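Local coordinates for protein GNA33 (Neisseria gonorrhoeae FA 1090, PDB 2G6G) that probably cleaves the beta-1,4 linkage between N-acetylmuramic acid and N-acetylglucosamine in peptidoglycan as an exolytic lytic transglycosylase, leaving a 1,6-anhydro bond on the muramic acid, at residues G180-D185 / G200-S205; K60-F65 / T88-F93; I256-A261 / I313-L318; H359-K364 / G396-K401; C69-N74 / L330-M335. All coordinates share one frame; numbering follows the deposited sequence.

Contact 1: residues G180-D185 / G200-S205; sequences GTHTAD and GRFEGS. With SO4 (sulfate ion), chain B.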
# COMPACT_ATOMS: atom_id res chain seq x y z
N GLY A 180 -17.17 21.10 22.72
CA GLY A 180 -16.82 21.32 21.31
C GLY A 180 -17.21 22.73 20.87
O GLY A 180 -18.09 23.33 21.45
N THR A 181 -16.53 23.26 19.85
CA THR A 181 -16.74 24.65 19.44
C THR A 181 -17.65 24.75 18.20
O THR A 181 -18.25 25.80 17.96
CB THR A 181 -15.40 25.30 19.08
OG1 THR A 181 -14.68 24.43 18.20
CG2 THR A 181 -14.54 25.58 20.34
N HIS A 182 -17.72 23.67 17.41
CA HIS A 182 -18.48 23.62 16.14
C HIS A 182 -19.40 22.42 16.04
O HIS A 182 -19.10 21.35 16.57
CB HIS A 182 -17.51 23.52 14.96
CG HIS A 182 -16.66 24.73 14.76
ND1 HIS A 182 -15.67 25.08 15.65
CD2 HIS A 182 -16.64 25.67 13.79
CE1 HIS A 182 -15.08 26.19 15.24
NE2 HIS A 182 -15.64 26.56 14.10
N THR A 183 -20.48 22.59 15.28
CA THR A 183 -21.44 21.55 15.05
C THR A 183 -21.08 20.72 13.82
O THR A 183 -20.70 21.27 12.79
CB THR A 183 -22.87 22.13 14.87
OG1 THR A 183 -22.88 23.03 13.75
CG2 THR A 183 -23.28 22.88 16.09
N ALA A 184 -21.19 19.40 13.96
CA ALA A 184 -21.02 18.50 12.83
C ALA A 184 -22.26 17.63 12.74
O ALA A 184 -22.64 16.96 13.71
CB ALA A 184 -19.76 17.65 12.99
N ASP A 185 -22.92 17.70 11.59
CA ASP A 185 -24.06 16.85 11.29
C ASP A 185 -23.51 15.65 10.56
O ASP A 185 -23.26 15.72 9.36
CB ASP A 185 -25.09 17.60 10.42
CG ASP A 185 -26.32 16.77 10.13
OD1 ASP A 185 -27.30 17.31 9.57
OD2 ASP A 185 -26.31 15.56 10.45
N GLY A 200 -12.79 17.11 7.58
CA GLY A 200 -13.63 18.27 7.34
C GLY A 200 -12.85 19.55 7.58
O GLY A 200 -11.62 19.53 7.71
N ARG A 201 -13.57 20.66 7.63
CA ARG A 201 -12.96 21.97 7.84
C ARG A 201 -13.93 22.79 8.66
O ARG A 201 -15.14 22.58 8.57
CB ARG A 201 -12.72 22.67 6.49
CG ARG A 201 -13.89 22.56 5.55
CD ARG A 201 -13.63 23.21 4.19
NE ARG A 201 -13.88 24.65 4.25
CZ ARG A 201 -15.00 25.25 3.85
NH1 ARG A 201 -16.02 24.57 3.33
NH2 ARG A 201 -15.07 26.57 3.96
N PHE A 202 -13.40 23.74 9.45
CA PHE A 202 -14.22 24.63 10.25
C PHE A 202 -14.68 25.80 9.40
O PHE A 202 -13.93 26.39 8.63
CB PHE A 202 -13.45 25.12 11.48
CG PHE A 202 -13.09 24.01 12.43
CD1 PHE A 202 -11.77 23.53 12.49
CD2 PHE A 202 -14.06 23.43 13.24
CE1 PHE A 202 -11.45 22.47 13.33
CE2 PHE A 202 -13.73 22.38 14.11
CZ PHE A 202 -12.44 21.90 14.15
N GLU A 203 -15.95 26.12 9.53
CA GLU A 203 -16.50 27.20 8.73
C GLU A 203 -17.63 27.83 9.52
O GLU A 203 -18.65 27.21 9.72
CB GLU A 203 -16.96 26.64 7.37
CG GLU A 203 -17.83 27.57 6.56
CD GLU A 203 -17.08 28.73 5.95
OE1 GLU A 203 -15.86 28.56 5.65
OE2 GLU A 203 -17.71 29.81 5.77
N GLY A 204 -17.41 29.05 10.02
CA GLY A 204 -18.38 29.67 10.93
C GLY A 204 -18.60 28.78 12.15
O GLY A 204 -17.65 28.36 12.80
N SER A 205 -19.86 28.46 12.43
CA SER A 205 -20.23 27.66 13.59
C SER A 205 -20.19 26.16 13.33
O SER A 205 -20.47 25.38 14.22
CB SER A 205 -21.64 28.05 14.04
OG SER A 205 -22.62 27.59 13.12
S SO4 B . -23.12 30.13 10.58
O1 SO4 B . -23.50 29.24 9.49
O2 SO4 B . -23.70 29.55 11.77
O3 SO4 B . -23.53 31.50 10.37
O4 SO4 B . -21.67 30.13 10.70
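His-182 and Phe-202 meet in an edge-to-face aromatic pair. The edge of the phenylalanine points at the imidazole, with CD2 of Phe-202 over the centre of the His-182 ring, 3.3 Å from its CG. The ring planes are inclined by 54°, so the T-shape is a tilted one, and CB of Phe-202 adds a CH-pi contact over the same imidazole. Beside the rings the backbones are joined by one firm hydrogen bond, from Thr-183 N to Ser-205 O at 3.0 Å. The same oxygen lies 3.3 Å from His-182 CA, a CA-H...O contact.

The imidazole comes to lie beside Phe-202 with its CG anti to the carbonyl carbon (chi1 -66°). Thr-181 OG1 lies at the ring edge, in plane, and is hydrogen-bonded to His-182 ND1 at 2.8 Å; the same hydroxyl is also hydrogen-bonded to Ile-165 O. Thr-181 and His-182 together form a classic beta bulge opposite Ile-165 of strand 162-169, just where strand 182-185 starts. Contact 1 thus links the edge strand of one small antiparallel sheet to the end of strand 197-203, the middle strand of another, within the MltA-specific insert domain.

At Gly-204 the chain takes a positive phi as it leaves strand 197-203 and turns through Ser-205 toward strand 206-209. A sulfate, probably from the crystallisation liquor, is bound at this turn. Ser-205 N donates to sulfate O4 at 3.0 Å and Ser-205 OG to sulfate O2 at 2.6 Å, while Arg-206 supplies a further hydrogen bond to the anion.

Contact 2: residues K60-F65 / T88-F93; sequences KSLQSF and TPIHSF. Unlike the reference sequence in segment 88-93: Ile-90 (reference Val). With SO4 (sulfate ion), chain E.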
# COMPACT_ATOMS: atom_id res chain seq x y z
N LYS A 60 18.71 -11.14 -3.61
CA LYS A 60 17.65 -10.10 -3.66
C LYS A 60 16.68 -10.13 -2.48
O LYS A 60 16.36 -9.08 -1.91
CB LYS A 60 16.91 -10.08 -5.00
CG LYS A 60 17.81 -9.63 -6.19
CD LYS A 60 16.94 -9.18 -7.38
CE LYS A 60 17.64 -9.21 -8.71
NZ LYS A 60 18.75 -8.21 -8.79
N SER A 61 16.26 -11.33 -2.07
CA SER A 61 15.35 -11.47 -0.92
C SER A 61 15.97 -10.90 0.36
O SER A 61 15.27 -10.30 1.19
CB SER A 61 14.98 -12.95 -0.72
OG SER A 61 14.31 -13.43 -1.87
N LEU A 62 17.28 -11.09 0.51
CA LEU A 62 18.03 -10.56 1.65
C LEU A 62 18.14 -9.02 1.64
O LEU A 62 18.05 -8.38 2.68
CB LEU A 62 19.42 -11.18 1.71
CG LEU A 62 20.19 -11.35 3.03
CD1 LEU A 62 21.70 -11.34 2.74
CD2 LEU A 62 19.86 -10.39 4.18
N GLN A 63 18.39 -8.44 0.46
CA GLN A 63 18.35 -6.99 0.31
C GLN A 63 16.97 -6.48 0.67
O GLN A 63 16.85 -5.49 1.35
CB GLN A 63 18.71 -6.57 -1.11
CG GLN A 63 20.15 -6.93 -1.53
CD GLN A 63 20.43 -6.55 -2.97
OE1 GLN A 63 19.70 -6.95 -3.89
NE2 GLN A 63 21.48 -5.76 -3.18
N SER A 64 15.93 -7.20 0.24
CA SER A 64 14.58 -6.85 0.62
C SER A 64 14.36 -6.91 2.16
O SER A 64 13.87 -5.94 2.76
CB SER A 64 13.57 -7.71 -0.13
OG SER A 64 12.29 -7.15 0.01
N PHE A 65 14.78 -8.00 2.79
CA PHE A 65 14.70 -8.11 4.26
C PHE A 65 15.43 -6.97 4.99
O PHE A 65 14.94 -6.46 6.00
CB PHE A 65 15.25 -9.46 4.76
CG PHE A 65 14.96 -9.71 6.21
CD1 PHE A 65 13.64 -9.94 6.64
CD2 PHE A 65 15.97 -9.66 7.15
CE1 PHE A 65 13.36 -10.15 7.99
CE2 PHE A 65 15.70 -9.87 8.51
CZ PHE A 65 14.39 -10.12 8.93
N THR A 88 25.38 -10.74 6.89
CA THR A 88 25.33 -11.78 5.85
C THR A 88 25.68 -11.16 4.50
O THR A 88 25.06 -10.17 4.13
CB THR A 88 23.90 -12.37 5.76
OG1 THR A 88 23.48 -12.78 7.07
CG2 THR A 88 23.84 -13.57 4.78
N PRO A 89 26.67 -11.73 3.77
CA PRO A 89 27.02 -11.25 2.43
C PRO A 89 25.86 -11.31 1.43
O PRO A 89 24.99 -12.22 1.52
CB PRO A 89 28.15 -12.21 2.01
CG PRO A 89 28.74 -12.69 3.30
CD PRO A 89 27.55 -12.83 4.21
N ILE A 90 25.82 -10.35 0.50
CA ILE A 90 24.76 -10.29 -0.51
C ILE A 90 25.12 -11.28 -1.63
O ILE A 90 25.51 -10.92 -2.76
CB ILE A 90 24.47 -8.82 -1.03
CG1 ILE A 90 24.03 -7.89 0.12
CG2 ILE A 90 23.36 -8.84 -2.09
CD1 ILE A 90 22.67 -8.33 0.84
N HIS A 91 25.04 -12.55 -1.28
CA HIS A 91 25.32 -13.62 -2.22
C HIS A 91 24.33 -14.68 -1.90
O HIS A 91 23.94 -14.82 -0.74
CB HIS A 91 26.75 -14.13 -2.06
CG HIS A 91 27.77 -13.16 -2.54
ND1 HIS A 91 27.93 -12.84 -3.87
CD2 HIS A 91 28.66 -12.40 -1.86
CE1 HIS A 91 28.89 -11.94 -3.99
NE2 HIS A 91 29.35 -11.66 -2.79
N SER A 92 23.94 -15.44 -2.91
CA SER A 92 22.78 -16.30 -2.76
C SER A 92 23.01 -17.49 -1.83
O SER A 92 22.14 -17.82 -1.04
CB SER A 92 22.19 -16.68 -4.12
OG SER A 92 21.33 -15.63 -4.57
N PHE A 93 24.21 -18.06 -1.83
CA PHE A 93 24.50 -19.13 -0.88
C PHE A 93 24.40 -18.64 0.57
O PHE A 93 23.69 -19.25 1.38
CB PHE A 93 25.85 -19.77 -1.16
CG PHE A 93 26.09 -21.01 -0.34
CD1 PHE A 93 25.63 -22.25 -0.79
CD2 PHE A 93 26.72 -20.94 0.89
CE1 PHE A 93 25.85 -23.41 -0.03
CE2 PHE A 93 26.91 -22.07 1.66
CZ PHE A 93 26.47 -23.31 1.19
S SO4 E . 25.74 -14.85 -6.41
O1 SO4 E . 26.18 -16.10 -5.80
O2 SO4 E . 24.81 -14.19 -5.51
O3 SO4 E . 25.13 -15.16 -7.68
O4 SO4 E . 26.88 -13.94 -6.59
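Leu-62 of helix 58-72 packs against the segment from Thr-88 to Ile-90; Ile-90 is the centre of an inverse gamma turn, Pro-89 to His-91, that leads into helix 92-102. The contact therefore joins one helix to the N-terminal approach of another. Its close-packed part gathers round a single methyl group: Leu-62 CD1 touches Ile-90 CD1 at 3.7 Å, Thr-88 CG2 at 3.7 Å and the carbonyl oxygen of Pro-89 at 3.6 Å. The leucine has CG roughly anti to the backbone N (chi1 -152°), beside the carbonyl carbon, and its CB already points at the opposing segment. Ala-85 and Ala-95 also touch this side chain, extending the apolar packing onto helices 79-85 and 92-102.

Farther out, the contact is less enclosed. The extended chain of Gln-63 crosses Ile-90 at about a right angle, its CG lying 3.7 Å from Ile-90 CD1 while the amide end passes along Ile-90 CG2. That amide is held from elsewhere, NE2 donating to the backbone oxygen of Asp-14.

On the exposed side, His-91 occupies the N-cap position of helix 92-102 and its CB points away from helix 58-72. A sulfate, probably from the crystallisation liquor, sits by this helix start. His-91 ND1 donates to sulfate O4 at 3.1 Å, near the plane of the imidazole, and Ser-92 N donates to sulfate O2 at 3.0 Å.

Contact 3: residues I256-A261 / I313-L318; sequences IRIGYA and IFFREL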
# COMPACT_ATOMS: atom_id res chain seq x y z
N ILE A 256 10.87 12.70 -8.41
CA ILE A 256 10.23 13.21 -7.20
C ILE A 256 9.28 12.14 -6.63
O ILE A 256 8.22 11.87 -7.19
CB ILE A 256 9.52 14.57 -7.46
CG1 ILE A 256 10.55 15.60 -7.96
CG2 ILE A 256 8.77 15.09 -6.21
CD1 ILE A 256 9.94 16.88 -8.53
N ARG A 257 9.71 11.50 -5.54
CA ARG A 257 8.94 10.42 -4.91
C ARG A 257 7.84 11.00 -4.03
O ARG A 257 8.10 11.84 -3.18
CB ARG A 257 9.84 9.53 -4.05
CG ARG A 257 10.64 8.49 -4.81
CD ARG A 257 11.76 7.93 -3.93
NE ARG A 257 11.27 6.96 -2.95
CZ ARG A 257 11.38 7.07 -1.63
NH1 ARG A 257 11.98 8.12 -1.09
NH2 ARG A 257 10.91 6.11 -0.85
N ILE A 258 6.63 10.49 -4.21
CA ILE A 258 5.45 11.05 -3.58
C ILE A 258 4.59 9.94 -2.95
O ILE A 258 4.25 8.95 -3.61
CB ILE A 258 4.66 11.87 -4.62
CG1 ILE A 258 5.35 13.22 -4.86
CG2 ILE A 258 3.24 12.09 -4.18
CD1 ILE A 258 5.04 13.80 -6.20
N GLY A 259 4.26 10.13 -1.68
CA GLY A 259 3.63 9.09 -0.91
C GLY A 259 2.31 9.53 -0.33
O GLY A 259 2.09 10.70 -0.11
N TYR A 260 1.45 8.56 -0.09
CA TYR A 260 0.16 8.77 0.55
C TYR A 260 0.26 9.51 1.90
O TYR A 260 1.04 9.13 2.76
CB TYR A 260 -0.51 7.40 0.74
CG TYR A 260 -1.87 7.51 1.36
CD1 TYR A 260 -2.99 7.84 0.59
CD2 TYR A 260 -2.04 7.30 2.73
CE1 TYR A 260 -4.25 7.95 1.18
CE2 TYR A 260 -3.28 7.40 3.31
CZ TYR A 260 -4.38 7.72 2.54
OH TYR A 260 -5.59 7.81 3.13
N ALA A 261 -0.54 10.57 2.09
CA ALA A 261 -0.62 11.27 3.38
C ALA A 261 -1.99 11.09 4.01
O ALA A 261 -2.10 10.61 5.13
CB ALA A 261 -0.29 12.74 3.24
N ILE A 313 -7.04 12.11 -3.00
CA ILE A 313 -5.89 11.73 -2.20
C ILE A 313 -4.95 12.92 -2.02
O ILE A 313 -4.65 13.66 -2.97
CB ILE A 313 -5.14 10.53 -2.82
CG1 ILE A 313 -6.10 9.37 -3.12
CG2 ILE A 313 -4.02 10.02 -1.91
CD1 ILE A 313 -6.79 8.81 -1.91
N PHE A 314 -4.51 13.10 -0.78
CA PHE A 314 -3.43 14.02 -0.47
C PHE A 314 -2.14 13.25 -0.20
O PHE A 314 -2.16 12.13 0.32
CB PHE A 314 -3.81 14.91 0.71
CG PHE A 314 -5.06 15.69 0.47
CD1 PHE A 314 -6.25 15.33 1.08
CD2 PHE A 314 -5.07 16.75 -0.42
CE1 PHE A 314 -7.43 16.02 0.82
CE2 PHE A 314 -6.24 17.45 -0.68
CZ PHE A 314 -7.42 17.09 -0.06
N PHE A 315 -1.02 13.87 -0.55
CA PHE A 315 0.25 13.18 -0.56
C PHE A 315 1.30 13.88 0.29
O PHE A 315 1.07 14.96 0.78
CB PHE A 315 0.76 13.12 -1.99
CG PHE A 315 -0.10 12.33 -2.90
CD1 PHE A 315 -1.10 12.96 -3.68
CD2 PHE A 315 0.08 10.97 -3.02
CE1 PHE A 315 -1.89 12.23 -4.52
CE2 PHE A 315 -0.74 10.22 -3.86
CZ PHE A 315 -1.72 10.84 -4.61
N ARG A 316 2.45 13.25 0.43
CA ARG A 316 3.60 13.87 1.10
C ARG A 316 4.88 13.53 0.32
O ARG A 316 4.92 12.54 -0.42
CB ARG A 316 3.72 13.36 2.54
CG ARG A 316 4.08 11.89 2.64
CD ARG A 316 3.56 11.23 3.90
NE ARG A 316 4.51 10.23 4.42
CZ ARG A 316 4.52 8.93 4.10
NH1 ARG A 316 3.64 8.41 3.24
NH2 ARG A 316 5.44 8.14 4.65
N GLU A 317 5.91 14.36 0.49
CA GLU A 317 7.22 14.14 -0.09
C GLU A 317 7.91 12.98 0.61
O GLU A 317 7.92 12.90 1.84
CB GLU A 317 8.09 15.39 0.08
CG GLU A 317 7.33 16.73 -0.06
CD GLU A 317 6.79 17.30 1.28
OE1 GLU A 317 5.87 16.69 1.90
OE2 GLU A 317 7.29 18.39 1.68
N LEU A 318 8.47 12.06 -0.17
CA LEU A 318 9.39 11.06 0.37
C LEU A 318 10.82 11.37 -0.10
O LEU A 318 11.66 11.87 0.66
CB LEU A 318 8.99 9.64 -0.05
CG LEU A 318 7.54 9.18 0.13
CD1 LEU A 318 7.25 7.93 -0.71
CD2 LEU A 318 7.19 8.96 1.60
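An antiparallel strand pair, 255-263 with 313-317, brings Gly-259 opposite Arg-316 as a hydrogen-bonded pair. Gly-259 N gives a nearly straight bond to Arg-316 O at 2.8 Å, and Arg-316 N returns one to Gly-259 O at 2.6 Å. The ladder is continued by Leu-318 N to Arg-257 O and by Ala-261 N to Phe-314 O. Over these short segments the strands run at 128° to each other, well short of strictly antiparallel.

On the face of Ile-258 the packing is apolar: CG2 of this isoleucine lies 3.5 Å from Phe-315 CB, and the two side chains cross at about a right angle. Met-240 of helix 234-243 and Ile-140 of strand 138-141 touch both residues, and both are buried. Strand 255-263 also pairs with 245-249, so 313-317 extends that antiparallel set within the MltA-specific insert domain. Nearer the start of strand 313-317, Ile-313 CG2 meets Tyr-260 at CD1, 3.5 Å away.

The other face carries the Arg-316 side chain. With CG between the backbone N and the carbonyl carbon (chi1 68°), it reaches across the neighbouring strand, and NH1 donates to Tyr-260 O at 2.7 Å, tilted from the carbonyl plane. Leu-318 CD2 lies over the centre of its guanidinium, while Leu-318 CB comes within 3.5 Å of Arg-257 NH1 over the other arginine's face. Arg-257 NH2 is itself bonded to Gly-325 O.

Contact 4: residues H359-K364 / G396-K401; sequences HPVTRK and GELAGK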
# COMPACT_ATOMS: atom_id res chain seq x y z
N HIS A 359 4.00 -16.66 -13.27
CA HIS A 359 4.19 -15.31 -13.83
C HIS A 359 2.95 -14.97 -14.66
O HIS A 359 2.48 -15.82 -15.42
CB HIS A 359 5.47 -15.28 -14.68
CG HIS A 359 5.82 -13.92 -15.19
ND1 HIS A 359 5.20 -13.36 -16.28
CD2 HIS A 359 6.72 -13.01 -14.75
CE1 HIS A 359 5.71 -12.16 -16.51
NE2 HIS A 359 6.62 -11.92 -15.58
N PRO A 360 2.39 -13.76 -14.50
CA PRO A 360 1.13 -13.40 -15.17
C PRO A 360 1.16 -13.47 -16.72
O PRO A 360 0.11 -13.59 -17.35
CB PRO A 360 0.86 -11.97 -14.69
CG PRO A 360 2.16 -11.46 -14.20
CD PRO A 360 2.86 -12.66 -13.63
N VAL A 361 2.36 -13.39 -17.30
CA VAL A 361 2.52 -13.32 -18.75
C VAL A 361 3.18 -14.60 -19.30
O VAL A 361 2.63 -15.23 -20.21
CB VAL A 361 3.30 -12.04 -19.18
CG1 VAL A 361 3.86 -12.15 -20.60
CG2 VAL A 361 2.38 -10.83 -19.10
N THR A 362 4.33 -14.99 -18.76
CA THR A 362 5.05 -16.13 -19.33
C THR A 362 4.48 -17.47 -18.87
O THR A 362 4.71 -18.49 -19.52
CB THR A 362 6.54 -16.08 -19.00
OG1 THR A 362 6.70 -16.12 -17.58
CG2 THR A 362 7.22 -14.82 -19.56
N ARG A 363 3.74 -17.44 -17.75
CA ARG A 363 3.27 -18.66 -17.05
C ARG A 363 4.40 -19.53 -16.46
O ARG A 363 4.17 -20.68 -16.07
CB ARG A 363 2.32 -19.49 -17.92
CG ARG A 363 1.16 -18.70 -18.55
CD ARG A 363 0.20 -18.13 -17.48
NE ARG A 363 -0.08 -19.12 -16.43
CZ ARG A 363 -0.98 -18.97 -15.46
NH1 ARG A 363 -1.72 -17.86 -15.38
NH2 ARG A 363 -1.15 -19.94 -14.57
N LYS A 364 5.62 -19.01 -16.39
CA LYS A 364 6.71 -19.76 -15.75
C LYS A 364 6.57 -19.57 -14.24
O LYS A 364 6.00 -18.58 -13.78
CB LYS A 364 8.11 -19.35 -16.26
CG LYS A 364 8.54 -20.12 -17.52
CD LYS A 364 8.57 -19.25 -18.75
CE LYS A 364 7.99 -19.95 -19.97
NZ LYS A 364 8.46 -21.34 -20.10
N GLY A 396 3.46 -1.75 -14.13
CA GLY A 396 2.02 -1.50 -14.14
C GLY A 396 1.25 -2.42 -15.05
O GLY A 396 0.12 -2.80 -14.75
N GLU A 397 1.85 -2.77 -16.19
CA GLU A 397 1.30 -3.81 -17.09
C GLU A 397 1.18 -5.15 -16.37
O GLU A 397 0.10 -5.73 -16.33
CB GLU A 397 2.13 -3.92 -18.37
CG GLU A 397 2.15 -2.60 -19.17
CD GLU A 397 3.19 -2.55 -20.31
OE1 GLU A 397 3.75 -3.62 -20.68
OE2 GLU A 397 3.44 -1.42 -20.84
N LEU A 398 2.28 -5.63 -15.79
CA LEU A 398 2.30 -6.90 -15.07
C LEU A 398 1.32 -6.92 -13.90
O LEU A 398 0.56 -7.88 -13.76
CB LEU A 398 3.71 -7.20 -14.57
CG LEU A 398 4.82 -7.27 -15.62
CD1 LEU A 398 6.21 -7.12 -15.03
CD2 LEU A 398 4.73 -8.54 -16.42
N ALA A 399 1.35 -5.85 -13.08
CA ALA A 399 0.45 -5.68 -11.95
C ALA A 399 -1.02 -5.83 -12.35
O ALA A 399 -1.78 -6.48 -11.64
CB ALA A 399 0.67 -4.33 -11.27
N GLY A 400 -1.40 -5.21 -13.47
CA GLY A 400 -2.76 -5.27 -13.96
C GLY A 400 -3.17 -6.64 -14.50
O GLY A 400 -4.35 -6.98 -14.46
N LYS A 401 -2.22 -7.42 -15.00
CA LYS A 401 -2.47 -8.77 -15.51
C LYS A 401 -2.43 -9.88 -14.45
O LYS A 401 -2.83 -11.01 -14.72
CB LYS A 401 -1.44 -9.12 -16.61
CG LYS A 401 -1.59 -8.24 -17.84
CD LYS A 401 -0.40 -8.34 -18.75
CE LYS A 401 -0.60 -7.49 -20.00
NZ LYS A 401 0.27 -7.98 -21.10
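Leu-398 and Lys-401, one turn apart on helix 393-401, receive His-359, Pro-360 and Val-361 of the loop between strands 352-358 and 365-374. The contact lies within the 3D domain, a family of the double-psi beta-barrel clan, and joins a strand connection to a helix at the surface.

Across it, the interactions are van der Waals contacts. Leu-398 CD2 is 3.8 Å from His-359 CE1, approaching the imidazole obliquely, and lies 4.2 Å from Val-361 CG2. Pro-360 lies against the last turn of the helix: its CG faces the carbonyl oxygen of Leu-398, and its CB sits 3.8 Å from Lys-401 O. At the outer margin the extended Lys-401 chain passes Val-361, whose CG2 meets the lysine CD at 3.7 Å. Trp-389 of strand 384-391 touches both Pro-360 and Leu-398.

The hydrogen bonds among these residues lie within each segment. His-359 ND1 accepts from two successive backbone amides, Val-361 N at 3.0 Å and Thr-362 N at 3.1 Å, both donors tilted from the ring plane. The ring can reach them because CG stands opposite the backbone N (chi1 -175°). Thr-362 OG1 then accepts from Lys-364 N in an ST turn, and His-359 N donates to Lys-364 O across the base of the loop.

Two amides converging on ND1 suggest that this nitrogen is unprotonated, consistent with a neutral imidazole. The loop carries its own internal bonds and meets the helix through carbon surfaces and two carbonyl oxygens.

Contact 5: residues C69-N74 / L330-M335; sequences CANLKN and LGTPLM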
# COMPACT_ATOMS: atom_id res chain seq x y z
N CYS A 69 14.28 -3.86 8.04
CA CYS A 69 14.89 -3.96 9.34
C CYS A 69 15.08 -2.62 10.01
O CYS A 69 15.24 -2.59 11.20
CB CYS A 69 16.20 -4.78 9.32
SG CYS A 69 15.94 -6.59 9.32
N ALA A 70 15.01 -1.52 9.26
CA ALA A 70 15.13 -0.18 9.87
C ALA A 70 14.03 0.01 10.92
O ALA A 70 14.27 0.59 11.97
CB ALA A 70 15.06 0.92 8.81
N ASN A 71 12.83 -0.50 10.62
CA ASN A 71 11.76 -0.51 11.61
C ASN A 71 11.58 -1.86 12.30
O ASN A 71 11.31 -1.92 13.49
CB ASN A 71 10.46 -0.03 10.99
CG ASN A 71 10.47 1.48 10.68
OD1 ASN A 71 11.27 2.23 11.21
ND2 ASN A 71 9.55 1.91 9.82
N LEU A 72 11.75 -2.95 11.55
CA LEU A 72 11.55 -4.29 12.08
C LEU A 72 12.50 -4.63 13.24
O LEU A 72 12.13 -5.38 14.13
CB LEU A 72 11.71 -5.33 10.96
CG LEU A 72 10.74 -6.48 10.81
CD1 LEU A 72 11.45 -7.72 10.24
CD2 LEU A 72 9.96 -6.81 12.07
N LYS A 73 13.72 -4.09 13.18
CA LYS A 73 14.74 -4.13 14.26
C LYS A 73 14.15 -4.04 15.66
O LYS A 73 14.60 -4.74 16.57
CB LYS A 73 15.66 -2.91 14.12
CG LYS A 73 17.09 -3.17 13.71
CD LYS A 73 17.69 -1.98 12.95
CE LYS A 73 17.08 -0.65 13.37
NZ LYS A 73 17.72 -0.04 14.58
N ASN A 74 13.17 -3.15 15.81
CA ASN A 74 12.69 -2.65 17.09
C ASN A 74 11.51 -3.44 17.62
O ASN A 74 10.88 -3.08 18.63
CB ASN A 74 12.25 -1.18 16.94
CG ASN A 74 13.33 -0.29 16.34
OD1 ASN A 74 14.48 -0.26 16.81
ND2 ASN A 74 12.96 0.46 15.30
N LEU A 330 4.91 -1.17 6.96
CA LEU A 330 6.00 -1.33 7.88
C LEU A 330 6.76 -0.02 8.09
O LEU A 330 7.54 0.10 9.02
CB LEU A 330 6.95 -2.43 7.40
CG LEU A 330 8.17 -2.79 8.27
CD1 LEU A 330 7.74 -3.30 9.64
CD2 LEU A 330 9.06 -3.83 7.58
N GLY A 331 6.53 0.95 7.21
CA GLY A 331 7.13 2.29 7.36
C GLY A 331 8.45 2.37 6.63
O GLY A 331 9.25 3.25 6.86
N THR A 332 8.61 1.47 5.67
CA THR A 332 9.88 1.14 5.07
C THR A 332 9.74 1.07 3.51
O THR A 332 8.71 0.63 3.01
CB THR A 332 10.33 -0.19 5.77
OG1 THR A 332 11.54 0.03 6.52
CG2 THR A 332 10.37 -1.37 4.86
N PRO A 333 10.77 1.52 2.75
CA PRO A 333 10.66 1.52 1.27
C PRO A 333 10.64 0.11 0.65
O PRO A 333 11.43 -0.76 1.04
CB PRO A 333 11.90 2.28 0.82
CG PRO A 333 12.91 2.09 1.96
CD PRO A 333 12.08 2.02 3.21
N LEU A 334 9.77 -0.11 -0.33
CA LEU A 334 9.57 -1.46 -0.90
C LEU A 334 10.45 -1.75 -2.10
O LEU A 334 10.59 -0.91 -2.99
CB LEU A 334 8.10 -1.63 -1.34
CG LEU A 334 7.01 -1.34 -0.33
CD1 LEU A 334 5.63 -1.54 -1.00
CD2 LEU A 334 7.14 -2.18 0.94
N MSE A 335 11.03 -2.95 -2.13
CA MSE A 335 11.80 -3.41 -3.28
C MSE A 335 10.91 -4.07 -4.34
O MSE A 335 10.19 -5.01 -4.04
CB MSE A 335 12.85 -4.43 -2.85
CG MSE A 335 13.72 -4.96 -4.00
SE MSE A 335 15.23 -5.93 -3.23
CE MSE A 335 15.97 -4.42 -2.28
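Asn-71 ND2 donates to the carbonyl oxygen of Leu-330 across the contact. The bond is short and straight, 2.8 Å with an N-H...O angle of 166°. Its N-H points at a lone pair in the carbonyl plane, and the oxygen is close to the plane of the Asn-71 amide, which helps to fix the rotation of that amide. The asparagine CG stands opposite its own carbonyl carbon (chi1 -71°), which, with CB already pointing across the contact, carries the amide to the loop. Gly-331 O is 3.3 Å from the same ND2. Gly-331 itself has a positive phi of 92°, and the chain turns there right beside the amide.

Beside this polar link the packing is looser. Leu-330, with an extended first torsion, brings CD2 to 4.5 Å from Leu-72 CG, and Ala-70 CB faces Thr-332 OG1 at 4.3 Å. That hydroxyl has its hydrogen bond with Leu-67 O, one turn back in the helix. Cys-69 turns away from the loop to its disulfide with Cys-82. Here the last turn of helix 58-72, fastened to helix 79-85 by that disulfide, meets the loop running from strand 313-317 to strand 339-341.

Contacts 2 and 5 are neighbours, centres 16 Å apart, sharing helix 58-72: selenomethionine Met-335 of contact 5 lies on the helix turn of Lys-60, Gln-63 and Ser-64, its SE 3.6 Å from Lys-60 O. Contact 3 touches contact 5 more lightly, through Arg-257 and Pro-333, and in sequence is nested within the loop that contact 5 closes. Contact 4 touches none of the others; its centre is about 25 Å from that of contact 2. Contact 1 shares the insert domain with contact 3, nearest atoms about 9 Å apart, but lies about 53 Å from contact 2 between centres. The sulfates at contacts 1 and 2 are thus far apart on the surface.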